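StAR-related lipid transfer protein 5 (Homo sapiens, PDB 2R55) probably binds cholesterol or other sterols in its START domain and takes part in moving such lipids within the cell. Local coordinates at residues N171-C176 / F193-L198; F134-L139 / S150-V155; G77-V82 / T186-V191; K141-G146 / G175-P180. All blocks are in the same frame, centred on the assembly; numbering follows the deposited sequence.

Contact 1 (N171-C176 / F193-L198); sequences NHPCGC and FFHTDL
H172 lays its CB over the face of the H195 imidazole, 3.6 Å from CB to the ring centroid and only 9° off the ring normal, a CH-pi contact. Its own ring then comes edge-on to the face of H195, the two planes turned by 56° in an edge-to-face pair. A backbone bond pins the same couple, H172 N donating to H195 O at 2.7 Å. H195 swings its CG anti to its backbone N (chi1 -152°), which carries ND1 to P173 O at 2.7 Å, the oxygen lying in the ring plane; NE2 goes to S61, and histidine suits this buried place because both ring nitrogens find partners. These residues fill the break in a beta hairpin of the START helix-grip fold: N171 pairs with T196 on one ladder and G175 with F193 on another, the register slipping by one between them. In the second ladder F193 N meets G175 O at 2.9 Å and G175 N returns the bond to F193 O; the backbone angles of G175 call for a residue without a side chain. In the first, T196 OG1 donates to N171 OD1 at 3.1 Å, almost straight along the C=O axis, while N171 ND2 turns to D136.

Contact 2 (F134-L139 / S150-V155); sequences FVDLVL and SNATHV
N151 holds its amide so that L139 O lies close to the amide plane, 3.2 Å from ND2, whereas ND2 itself stands above the plane of the L139 carbonyl. The backbone N151 N reaches the same oxygen at 3.0 Å from the opposite face, and two donors from one residue thus grip a single acceptor. With CG anti to the carbonyl carbon (chi1 -55°), the amide runs alongside L139, whose CD1 lies 4.1 Å from ND2; S149 OG is a further partner of ND2. Replacing N151 by alanine would take away ND2 and is likely to leave L139 O with the main-chain donor alone, and to open a gap toward A32 and M35 of helix 21-40. The two strands form an antiparallel hairpin of the START sheet, L139 N donating to N151 O at 2.8 Å and T153 N to L137 O at 2.9 Å. On the face of V138 and A152 the small alanine brings CB to 4.0 Å from V138 CB. Near the other end V155 CG1 rests 3.9 Å from L137 CB, and V155 N bonds V135 O. The backbone bonds set the register, and the doubled grip on L139 O together with the bond from D136 to N171 gives buried polar groups definite partners, which should disfavour slippage.

Contact 3 (G77-V82 / T186-V191); sequences GTLEEV and TKTNLV
This is a helix-start-to-strand contact near one end of the START helix-grip fold: the turn that leads from strand 67-75 into helix 79-86 rests on the first residues of strand 188-197, itself the sheet neighbour of strand 67-75. The start of the helix is marked by a capping box. T78 is the N-cap, its OG1 accepting from E81 N at 3.3 Å, and E81 OE1 comes back to T78 N in a weak bond of 3.5 Å. Threonine suits the N-cap because its short hydroxyl can accept from an amide of the first turn, and glutamate three residues on is long enough to reach back. Across the contact T188 does nearly all the work, being buried and two-sided in chemistry. Its methyl CG2 faces helix side chains, meeting V82 CG2 at 3.9 Å, tip to tip, and L79 CD1 at 4.0 Å, where the leucine crosses at about a right angle. L79 and V82 also touch C178 of strand 167-180, and V82 touches V75 of strand 67-75, so this side of the helix packs over three strands of the sheet, and branched aliphatic residues suit this apolar face. G77 brings its bare backbone close to the strand, its CA 5.2 Å from that of K187. The hydroxyl of T188, anti to its carbonyl carbon (chi1 -44°), faces this turn. T188 OG1 lies near L79 N without a usable angle for a bond; instead it donates to G77 O at 2.5 Å, tilted 24° from the carbonyl plane.

Contact 4 (K141-G146 / G175-P180); sequences KRYEDG and GCFCEP
F177 makes the first touch of segment 175-180 with the turn: its CE2 comes to 4.3 Å from Y143 CE2, an apolar contact in which each ring meets the other obliquely. The far end of the F177 side chain comes nearer the turn than its base does, and the two large aromatics can bridge a distance that small residues could not; M35 and L36 of helix 21-40 lie against F177 and Y143 respectively. C178 follows, its side chain packing on L79, V82 and W83 of helix 79-86. The E179 carboxylate has its partner in R39, a salt bridge; D145 OD2 lies 6.3 Å from E179 OE2. P180 closes the segment and carries most of the contact. Its CG rests 3.4 Å from D145 O and its CD 3.7 Å from G146 C, and D145 crosses the ring at about a right angle, OD2 3.8 Å from P180 CD. That carboxylate stands between its own backbone N and carbonyl carbon (chi1 66°), and OD2 bonds T147 OG1. G146 has a positive phi of 117°, and any CB there would strike P180 CG, two reasons for glycine. With P180 exchanged for alanine, CG and CD would be gone, and D145 O and G146 would probably lose their apolar cover. Residues 143-146 form a type I beta turn within the hairpin link between strands 132-142 and 148-154, folded here against a neighbouring strand of the START sheet.

From the N terminus, contact 3 opens first, at 77-82, and closes the longest loop at 186-191. Inside it lie contact 2, closing the hairpin of 134-139 with 150-155, and contact 4, which starts at 141-146 within the loop of contact 2 and ends at 175-180 beyond it, so these two cross. Contact 1 begins on 171-176, sharing G175 and C176 with contact 4, and closes at 193-198, past the end of contact 3, which it therefore crosses. Contact 2 is finished before contact 1 begins, yet C176 O meets S150 N. Together they tie successive strands of one sheet to each other and to helix 79-86.

Contact 1 (N171-C176 / F193-L198)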
loop_
_atom_site.group_PDB
_atom_site.type_symbol
_atom_site.label_atom_id
_atom_site.label_comp_id
_atom_site.label_asym_id
_atom_site.label_seq_id
_atom_site.Cartn_x
_atom_site.Cartn_y
_atom_site.Cartn_z
ATOM N N ASN A 171 3.927 8.805 -0.594
ATOM C CA ASN A 171 2.651 8.142 -0.387
ATOM C C ASN A 171 1.777 9.001 0.490
ATOM O O ASN A 171 2.235 9.514 1.512
ATOM C CB ASN A 171 2.848 6.809 0.347
ATOM C CG ASN A 171 3.361 5.720 -0.554
ATOM O OD1 ASN A 171 2.881 5.543 -1.671
ATOM N ND2 ASN A 171 4.342 4.984 -0.080
ATOM N N HIS A 172 0.517 9.149 0.094
ATOM C CA HIS A 172 -0.508 9.680 0.991
ATOM C C HIS A 172 -1.277 8.497 1.636
ATOM O O HIS A 172 -1.006 7.331 1.276
ATOM C CB HIS A 172 -1.384 10.642 0.225
ATOM C CG HIS A 172 -0.670 11.883 -0.185
ATOM N ND1 HIS A 172 -0.153 12.059 -1.448
ATOM C CD2 HIS A 172 -0.366 13.006 0.509
ATOM C CE1 HIS A 172 0.416 13.250 -1.523
ATOM N NE2 HIS A 172 0.301 13.843 -0.349
ATOM N N PRO A 173 -2.174 8.766 2.616
ATOM C CA PRO A 173 -2.701 7.634 3.411
ATOM C C PRO A 173 -3.092 6.445 2.545
ATOM O O PRO A 173 -3.886 6.590 1.619
ATOM C CB PRO A 173 -3.915 8.231 4.110
ATOM C CG PRO A 173 -3.546 9.687 4.280
ATOM C CD PRO A 173 -2.735 10.056 3.071
ATOM N N CYS A 174 -2.507 5.290 2.839
ATOM C CA CYS A 174 -2.633 4.108 1.995
ATOM C C CYS A 174 -2.334 2.868 2.795
ATOM O O CYS A 174 -1.886 2.959 3.933
ATOM C CB CYS A 174 -1.643 4.147 0.828
ATOM S SG CYS A 174 0.109 4.197 1.263
ATOM N N GLY A 175 -2.560 1.711 2.178
ATOM C CA GLY A 175 -2.219 0.446 2.802
ATOM C C GLY A 175 -3.245 -0.627 2.548
ATOM O O GLY A 175 -3.912 -0.640 1.511
ATOM N N CYS A 176 -3.383 -1.515 3.518
ATOM C CA CYS A 176 -4.156 -2.733 3.371
ATOM C C CYS A 176 -5.084 -2.993 4.530
ATOM O O CYS A 176 -4.691 -2.835 5.682
ATOM C CB CYS A 176 -3.212 -3.916 3.307
ATOM S SG CYS A 176 -2.541 -4.067 1.718
ATOM N N PHE A 193 -5.481 0.301 -0.678
ATOM C CA PHE A 193 -5.486 1.622 -1.259
ATOM C C PHE A 193 -4.084 2.052 -1.618
ATOM O O PHE A 193 -3.191 2.040 -0.775
ATOM C CB PHE A 193 -6.119 2.621 -0.295
ATOM C CG PHE A 193 -7.524 2.299 0.037
ATOM C CD1 PHE A 193 -8.547 2.682 -0.808
ATOM C CD2 PHE A 193 -7.826 1.559 1.169
ATOM C CE1 PHE A 193 -9.848 2.356 -0.516
ATOM C CE2 PHE A 193 -9.132 1.229 1.464
ATOM C CZ PHE A 193 -10.147 1.633 0.624
ATOM N N PHE A 194 -3.909 2.420 -2.885
ATOM C CA PHE A 194 -2.683 3.035 -3.380
ATOM C C PHE A 194 -2.952 4.516 -3.499
ATOM O O PHE A 194 -3.944 4.922 -4.109
ATOM C CB PHE A 194 -2.331 2.451 -4.743
ATOM C CG PHE A 194 -1.717 1.092 -4.670
ATOM C CD1 PHE A 194 -1.574 0.441 -3.443
ATOM C CD2 PHE A 194 -1.314 0.443 -5.819
ATOM C CE1 PHE A 194 -0.997 -0.822 -3.378
ATOM C CE2 PHE A 194 -0.741 -0.822 -5.753
ATOM C CZ PHE A 194 -0.585 -1.450 -4.536
ATOM N N HIS A 195 -2.092 5.324 -2.901
ATOM C CA HIS A 195 -2.352 6.755 -2.797
ATOM C C HIS A 195 -1.058 7.456 -3.047
ATOM O O HIS A 195 -0.552 8.197 -2.204
ATOM C CB HIS A 195 -2.813 7.079 -1.387
ATOM C CG HIS A 195 -3.699 8.281 -1.298
ATOM N ND1 HIS A 195 -4.475 8.540 -0.192
ATOM C CD2 HIS A 195 -3.946 9.282 -2.176
ATOM C CE1 HIS A 195 -5.152 9.657 -0.389
ATOM N NE2 HIS A 195 -4.850 10.126 -1.584
ATOM N N THR A 196 -0.509 7.206 -4.217
ATOM C CA THR A 196 0.905 7.439 -4.440
ATOM C C THR A 196 1.132 8.678 -5.250
ATOM O O THR A 196 0.448 8.897 -6.243
ATOM C CB THR A 196 1.472 6.259 -5.174
ATOM O OG1 THR A 196 1.375 5.121 -4.317
ATOM C CG2 THR A 196 2.927 6.495 -5.581
ATOM N N ASP A 197 2.081 9.493 -4.812
ATOM C CA ASP A 197 2.585 10.571 -5.658
ATOM C C ASP A 197 3.947 10.163 -6.188
ATOM O O ASP A 197 4.964 10.257 -5.496
ATOM C CB ASP A 197 2.694 11.881 -4.892
ATOM C CG ASP A 197 3.145 13.022 -5.762
ATOM O OD1 ASP A 197 3.165 12.874 -7.003
ATOM O OD2 ASP A 197 3.481 14.090 -5.211
ATOM N N LEU A 198 3.969 9.686 -7.419
ATOM C CA LEU A 198 5.226 9.389 -8.079
ATOM C C LEU A 198 6.179 10.569 -8.098
ATOM O O LEU A 198 7.399 10.377 -8.071
ATOM C CB LEU A 198 4.963 8.859 -9.474
ATOM C CG LEU A 198 4.355 7.446 -9.373
ATOM C CD1 LEU A 198 3.923 6.976 -10.750
ATOM C CD2 LEU A 198 5.301 6.455 -8.703
#

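Contact 2 (F134-L139 / S150-V155)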
loop_
_atom_site.group_PDB
_atom_site.type_symbol
_atom_site.label_atom_id
_atom_site.label_comp_id
_atom_site.label_asym_id
_atom_site.label_seq_id
_atom_site.Cartn_x
_atom_site.Cartn_y
_atom_site.Cartn_z
ATOM N N PHE A 134 10.189 5.735 -1.222
ATOM C CA PHE A 134 9.185 6.336 -0.353
ATOM C C PHE A 134 9.600 6.150 1.090
ATOM O O PHE A 134 10.076 5.075 1.463
ATOM C CB PHE A 134 7.827 5.670 -0.595
ATOM C CG PHE A 134 7.389 5.711 -2.029
ATOM C CD1 PHE A 134 7.767 4.720 -2.915
ATOM C CD2 PHE A 134 6.607 6.762 -2.497
ATOM C CE1 PHE A 134 7.389 4.759 -4.238
ATOM C CE2 PHE A 134 6.203 6.810 -3.834
ATOM C CZ PHE A 134 6.613 5.793 -4.707
ATOM N N VAL A 135 9.398 7.197 1.892
ATOM C CA VAL A 135 9.683 7.179 3.328
ATOM C C VAL A 135 8.373 7.349 4.121
ATOM O O VAL A 135 7.863 8.469 4.255
ATOM C CB VAL A 135 10.740 8.265 3.715
ATOM C CG1 VAL A 135 11.034 8.239 5.206
ATOM C CG2 VAL A 135 12.055 8.073 2.915
ATOM N N ASP A 136 7.827 6.240 4.632
ATOM C CA ASP A 136 6.492 6.265 5.255
ATOM C C ASP A 136 6.472 6.115 6.774
ATOM O O ASP A 136 7.261 5.363 7.360
ATOM C CB ASP A 136 5.576 5.163 4.685
ATOM C CG ASP A 136 5.459 5.202 3.165
ATOM O OD1 ASP A 136 5.254 6.301 2.587
ATOM O OD2 ASP A 136 5.571 4.105 2.555
ATOM N N LEU A 137 5.539 6.825 7.400
ATOM C CA LEU A 137 5.097 6.486 8.742
ATOM C C LEU A 137 4.011 5.434 8.591
ATOM O O LEU A 137 2.941 5.721 8.055
ATOM C CB LEU A 137 4.555 7.713 9.458
ATOM C CG LEU A 137 4.261 7.573 10.949
ATOM C CD1 LEU A 137 5.501 7.157 11.726
ATOM C CD2 LEU A 137 3.736 8.891 11.459
ATOM N N VAL A 138 4.316 4.211 9.017
ATOM C CA VAL A 138 3.390 3.082 8.876
ATOM C C VAL A 138 2.984 2.512 10.231
ATOM O O VAL A 138 3.831 2.104 11.035
ATOM C CB VAL A 138 3.913 1.955 7.915
ATOM C CG1 VAL A 138 5.381 1.620 8.171
ATOM C CG2 VAL A 138 3.046 0.700 8.028
ATOM N N LEU A 139 1.671 2.511 10.459
ATOM C CA LEU A 139 1.064 2.047 11.692
ATOM C C LEU A 139 0.221 0.835 11.361
ATOM O O LEU A 139 -0.582 0.860 10.413
ATOM C CB LEU A 139 0.195 3.161 12.304
ATOM C CG LEU A 139 -0.732 3.051 13.549
ATOM C CD1 LEU A 139 -2.131 2.573 13.216
ATOM C CD2 LEU A 139 -0.154 2.255 14.738
ATOM N N SER A 150 -2.908 -2.028 7.538
ATOM C CA SER A 150 -1.683 -1.269 7.465
ATOM C C SER A 150 -2.029 0.103 6.958
ATOM O O SER A 150 -2.839 0.261 6.037
ATOM C CB SER A 150 -0.635 -1.950 6.576
ATOM O OG SER A 150 -1.137 -2.243 5.284
ATOM N N ASN A 151 -1.399 1.098 7.565
ATOM C CA ASN A 151 -1.762 2.485 7.355
ATOM C C ASN A 151 -0.483 3.288 7.252
ATOM O O ASN A 151 0.230 3.486 8.233
ATOM C CB ASN A 151 -2.619 2.977 8.526
ATOM C CG ASN A 151 -3.859 2.096 8.775
ATOM O OD1 ASN A 151 -4.909 2.289 8.166
ATOM N ND2 ASN A 151 -3.732 1.146 9.676
ATOM N N ALA A 152 -0.192 3.744 6.046
ATOM C CA ALA A 152 1.092 4.306 5.753
ATOM C C ALA A 152 0.922 5.705 5.180
ATOM O O ALA A 152 0.035 5.932 4.368
ATOM C CB ALA A 152 1.800 3.399 4.780
ATOM N N THR A 153 1.747 6.648 5.635
ATOM C CA THR A 153 1.818 7.976 5.016
ATOM C C THR A 153 3.274 8.471 4.919
ATOM O O THR A 153 4.109 8.069 5.707
ATOM C CB THR A 153 0.906 9.012 5.738
ATOM O OG1 THR A 153 0.386 9.952 4.787
ATOM C CG2 THR A 153 1.663 9.785 6.814
ATOM N N HIS A 154 3.572 9.347 3.961
ATOM C CA HIS A 154 4.934 9.881 3.817
ATOM C C HIS A 154 5.369 10.685 5.057
ATOM O O HIS A 154 4.542 11.350 5.707
ATOM C CB HIS A 154 5.037 10.758 2.589
ATOM C CG HIS A 154 4.443 12.117 2.777
ATOM N ND1 HIS A 154 3.099 12.374 2.606
ATOM C CD2 HIS A 154 5.007 13.288 3.150
ATOM C CE1 HIS A 154 2.864 13.649 2.855
ATOM N NE2 HIS A 154 4.008 14.226 3.179
ATOM N N VAL A 155 6.660 10.599 5.384
ATOM C CA VAL A 155 7.260 11.425 6.429
ATOM C C VAL A 155 8.729 11.707 6.105
ATOM O O VAL A 155 9.453 10.831 5.618
ATOM C CB VAL A 155 7.069 10.822 7.870
ATOM C CG1 VAL A 155 7.754 9.464 8.022
ATOM C CG2 VAL A 155 7.555 11.783 8.932
#

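Contact 3 (G77-V82 / T186-V191)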
loop_
_atom_site.group_PDB
_atom_site.type_symbol
_atom_site.label_atom_id
_atom_site.label_comp_id
_atom_site.label_asym_id
_atom_site.label_seq_id
_atom_site.Cartn_x
_atom_site.Cartn_y
_atom_site.Cartn_z
ATOM N N GLY A 77 -6.497 -17.569 1.285
ATOM C CA GLY A 77 -5.540 -17.913 2.334
ATOM C C GLY A 77 -6.019 -17.541 3.731
ATOM O O GLY A 77 -6.929 -16.716 3.893
ATOM N N THR A 78 -5.405 -18.164 4.742
ATOM C CA THR A 78 -5.674 -17.831 6.142
ATOM C C THR A 78 -5.272 -16.386 6.382
ATOM O O THR A 78 -4.334 -15.898 5.769
ATOM C CB THR A 78 -4.876 -18.721 7.124
ATOM O OG1 THR A 78 -3.516 -18.268 7.183
ATOM C CG2 THR A 78 -4.916 -20.181 6.704
ATOM N N LEU A 79 -5.983 -15.726 7.289
ATOM C CA LEU A 79 -5.816 -14.299 7.583
ATOM C C LEU A 79 -4.384 -13.896 7.935
ATOM O O LEU A 79 -3.947 -12.809 7.590
ATOM C CB LEU A 79 -6.785 -13.882 8.699
ATOM C CG LEU A 79 -6.653 -12.554 9.452
ATOM C CD1 LEU A 79 -7.143 -11.332 8.636
ATOM C CD2 LEU A 79 -7.411 -12.647 10.746
ATOM N N GLU A 80 -3.650 -14.767 8.616
ATOM C CA GLU A 80 -2.288 -14.410 9.029
ATOM C C GLU A 80 -1.198 -14.794 8.024
ATOM O O GLU A 80 -0.055 -14.336 8.136
ATOM C CB GLU A 80 -1.996 -14.928 10.438
ATOM C CG GLU A 80 -2.682 -14.077 11.511
ATOM C CD GLU A 80 -2.987 -14.857 12.765
ATOM O OE1 GLU A 80 -2.041 -15.397 13.378
ATOM O OE2 GLU A 80 -4.174 -14.931 13.142
ATOM N N GLU A 81 -1.572 -15.613 7.042
ATOM C CA GLU A 81 -0.744 -15.821 5.864
ATOM C C GLU A 81 -0.770 -14.589 4.965
ATOM O O GLU A 81 0.284 -14.098 4.545
ATOM C CB GLU A 81 -1.201 -17.059 5.089
ATOM C CG GLU A 81 -0.436 -18.334 5.438
ATOM C CD GLU A 81 -1.111 -19.591 4.906
ATOM O OE1 GLU A 81 -2.222 -19.480 4.342
ATOM O OE2 GLU A 81 -0.538 -20.699 5.059
ATOM N N VAL A 82 -1.972 -14.068 4.693
ATOM C CA VAL A 82 -2.096 -12.901 3.821
ATOM C C VAL A 82 -1.463 -11.704 4.485
ATOM O O VAL A 82 -0.891 -10.863 3.808
ATOM C CB VAL A 82 -3.556 -12.560 3.398
ATOM C CG1 VAL A 82 -4.368 -13.814 3.161
ATOM C CG2 VAL A 82 -4.230 -11.671 4.414
ATOM N N THR A 186 -12.733 -20.273 5.461
ATOM C CA THR A 186 -11.278 -20.466 5.342
ATOM C C THR A 186 -10.575 -19.490 4.389
ATOM O O THR A 186 -9.498 -19.809 3.879
ATOM C CB THR A 186 -10.930 -21.910 4.885
ATOM O OG1 THR A 186 -10.836 -21.956 3.448
ATOM C CG2 THR A 186 -11.985 -22.929 5.386
ATOM N N LYS A 187 -11.170 -18.317 4.150
ATOM C CA LYS A 187 -10.638 -17.328 3.191
ATOM C C LYS A 187 -10.474 -15.928 3.815
ATOM O O LYS A 187 -10.820 -15.725 4.980
ATOM C CB LYS A 187 -11.539 -17.242 1.953
ATOM C CG LYS A 187 -11.554 -18.482 1.072
ATOM C CD LYS A 187 -12.731 -19.388 1.430
ATOM C CE LYS A 187 -12.583 -20.784 0.851
ATOM N NZ LYS A 187 -13.657 -21.665 1.372
ATOM N N THR A 188 -9.961 -14.964 3.034
ATOM C CA THR A 188 -9.690 -13.595 3.516
ATOM C C THR A 188 -9.979 -12.507 2.465
ATOM O O THR A 188 -9.568 -12.624 1.308
ATOM C CB THR A 188 -8.218 -13.436 3.995
ATOM O OG1 THR A 188 -7.831 -14.564 4.796
ATOM C CG2 THR A 188 -8.040 -12.153 4.813
ATOM N N ASN A 189 -10.673 -11.449 2.879
ATOM C CA ASN A 189 -10.958 -10.314 2.017
ATOM C C ASN A 189 -9.844 -9.287 2.187
ATOM O O ASN A 189 -9.504 -8.910 3.324
ATOM C CB ASN A 189 -12.318 -9.692 2.363
ATOM C CG ASN A 189 -12.873 -8.812 1.249
ATOM O OD1 ASN A 189 -13.401 -9.303 0.244
ATOM N ND2 ASN A 189 -12.781 -7.501 1.441
ATOM N N LEU A 190 -9.271 -8.866 1.056
ATOM C CA LEU A 190 -8.203 -7.876 1.018
ATOM C C LEU A 190 -8.607 -6.627 0.218
ATOM O O LEU A 190 -8.795 -6.691 -1.015
ATOM C CB LEU A 190 -6.927 -8.477 0.418
ATOM C CG LEU A 190 -5.709 -7.553 0.237
ATOM C CD1 LEU A 190 -5.163 -7.068 1.583
ATOM C CD2 LEU A 190 -4.612 -8.226 -0.547
ATOM N N VAL A 191 -8.722 -5.502 0.926
ATOM C CA VAL A 191 -8.997 -4.203 0.314
ATOM C C VAL A 191 -7.776 -3.307 0.523
ATOM O O VAL A 191 -7.317 -3.108 1.663
ATOM C CB VAL A 191 -10.258 -3.545 0.905
ATOM C CG1 VAL A 191 -10.689 -2.336 0.061
ATOM C CG2 VAL A 191 -11.379 -4.549 0.986
#

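Contact 4 (K141-G146 / G175-P180)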
loop_
_atom_site.group_PDB
_atom_site.type_symbol
_atom_site.label_atom_id
_atom_site.label_comp_id
_atom_site.label_asym_id
_atom_site.label_seq_id
_atom_site.Cartn_x
_atom_site.Cartn_y
_atom_site.Cartn_z
ATOM N N LYS A 141 -2.746 -1.378 12.847
ATOM C CA LYS A 141 -3.832 -1.245 13.798
ATOM C C LYS A 141 -4.782 -2.394 13.558
ATOM O O LYS A 141 -5.038 -2.753 12.406
ATOM C CB LYS A 141 -4.558 0.084 13.610
ATOM C CG LYS A 141 -5.501 0.484 14.762
ATOM C CD LYS A 141 -6.129 1.855 14.496
ATOM C CE LYS A 141 -7.166 2.236 15.551
ATOM N NZ LYS A 141 -7.872 3.504 15.171
ATOM N N ARG A 142 -5.305 -2.950 14.651
ATOM C CA ARG A 142 -6.120 -4.153 14.610
ATOM C C ARG A 142 -7.537 -3.831 15.052
ATOM O O ARG A 142 -7.740 -3.112 16.033
ATOM C CB ARG A 142 -5.505 -5.206 15.533
ATOM C CG ARG A 142 -3.992 -5.212 15.428
ATOM C CD ARG A 142 -3.288 -5.950 16.526
ATOM N NE ARG A 142 -2.103 -6.569 15.949
ATOM C CZ ARG A 142 -2.060 -7.827 15.517
ATOM N NH1 ARG A 142 -3.132 -8.612 15.621
ATOM N NH2 ARG A 142 -0.940 -8.300 14.988
ATOM N N TYR A 143 -8.517 -4.367 14.330
ATOM C CA TYR A 143 -9.916 -4.046 14.592
ATOM C C TYR A 143 -10.672 -5.137 15.365
ATOM O O TYR A 143 -10.160 -6.229 15.619
ATOM C CB TYR A 143 -10.632 -3.597 13.304
ATOM C CG TYR A 143 -10.119 -2.251 12.814
ATOM C CD1 TYR A 143 -10.741 -1.066 13.198
ATOM C CD2 TYR A 143 -8.975 -2.168 12.006
ATOM C CE1 TYR A 143 -10.268 0.162 12.777
ATOM C CE2 TYR A 143 -8.481 -0.943 11.584
ATOM C CZ TYR A 143 -9.133 0.221 11.970
ATOM O OH TYR A 143 -8.644 1.437 11.554
ATOM N N GLU A 144 -11.894 -4.818 15.748
ATOM C CA GLU A 144 -12.658 -5.675 16.642
ATOM C C GLU A 144 -13.157 -6.938 15.955
ATOM O O GLU A 144 -13.379 -7.951 16.615
ATOM C CB GLU A 144 -13.830 -4.895 17.220
ATOM C CG GLU A 144 -13.419 -3.681 18.047
ATOM C CD GLU A 144 -13.100 -4.046 19.485
ATOM O OE1 GLU A 144 -13.962 -3.805 20.364
ATOM O OE2 GLU A 144 -11.996 -4.591 19.731
ATOM N N ASP A 145 -13.320 -6.869 14.631
ATOM C CA ASP A 145 -13.838 -7.997 13.866
ATOM C C ASP A 145 -12.753 -9.028 13.566
ATOM O O ASP A 145 -13.055 -10.154 13.159
ATOM C CB ASP A 145 -14.510 -7.516 12.578
ATOM C CG ASP A 145 -13.532 -6.878 11.602
ATOM O OD1 ASP A 145 -13.146 -5.701 11.790
ATOM O OD2 ASP A 145 -13.168 -7.554 10.618
ATOM N N GLY A 146 -11.497 -8.629 13.785
ATOM C CA GLY A 146 -10.341 -9.450 13.468
ATOM C C GLY A 146 -9.475 -8.799 12.402
ATOM O O GLY A 146 -8.285 -9.110 12.273
ATOM N N GLY A 175 -2.560 1.711 2.178
ATOM C CA GLY A 175 -2.219 0.446 2.802
ATOM C C GLY A 175 -3.245 -0.627 2.548
ATOM O O GLY A 175 -3.912 -0.640 1.511
ATOM N N CYS A 176 -3.383 -1.515 3.518
ATOM C CA CYS A 176 -4.156 -2.733 3.371
ATOM C C CYS A 176 -5.084 -2.993 4.530
ATOM O O CYS A 176 -4.691 -2.835 5.682
ATOM C CB CYS A 176 -3.212 -3.916 3.307
ATOM S SG CYS A 176 -2.541 -4.067 1.718
ATOM N N PHE A 177 -6.297 -3.429 4.199
ATOM C CA PHE A 177 -7.207 -4.051 5.159
ATOM C C PHE A 177 -7.264 -5.577 4.938
ATOM O O PHE A 177 -7.628 -6.050 3.850
ATOM C CB PHE A 177 -8.605 -3.444 5.032
ATOM C CG PHE A 177 -8.712 -2.038 5.549
ATOM C CD1 PHE A 177 -8.459 -0.952 4.714
ATOM C CD2 PHE A 177 -9.087 -1.794 6.872
ATOM C CE1 PHE A 177 -8.576 0.375 5.184
ATOM C CE2 PHE A 177 -9.199 -0.483 7.355
ATOM C CZ PHE A 177 -8.936 0.614 6.497
ATOM N N CYS A 178 -6.872 -6.340 5.953
ATOM C CA CYS A 178 -6.993 -7.803 5.917
ATOM C C CYS A 178 -8.186 -8.221 6.777
ATOM O O CYS A 178 -8.112 -8.139 7.998
ATOM C CB CYS A 178 -5.721 -8.459 6.457
ATOM S SG CYS A 178 -4.190 -8.132 5.555
ATOM N N GLU A 179 -9.275 -8.657 6.138
ATOM C CA GLU A 179 -10.560 -8.874 6.840
ATOM C C GLU A 179 -10.993 -10.336 6.813
ATOM O O GLU A 179 -11.201 -10.896 5.737
ATOM C CB GLU A 179 -11.695 -7.995 6.264
ATOM C CG GLU A 179 -11.276 -6.563 5.858
ATOM C CD GLU A 179 -12.346 -5.798 5.057
ATOM O OE1 GLU A 179 -13.132 -6.414 4.301
ATOM O OE2 GLU A 179 -12.396 -4.563 5.179
ATOM N N PRO A 180 -11.157 -10.949 8.000
ATOM C CA PRO A 180 -11.603 -12.347 8.095
ATOM C C PRO A 180 -13.053 -12.492 7.627
ATOM O O PRO A 180 -13.828 -11.525 7.707
ATOM C CB PRO A 180 -11.478 -12.649 9.589
ATOM C CG PRO A 180 -11.642 -11.307 10.252
ATOM C CD PRO A 180 -10.955 -10.342 9.329
#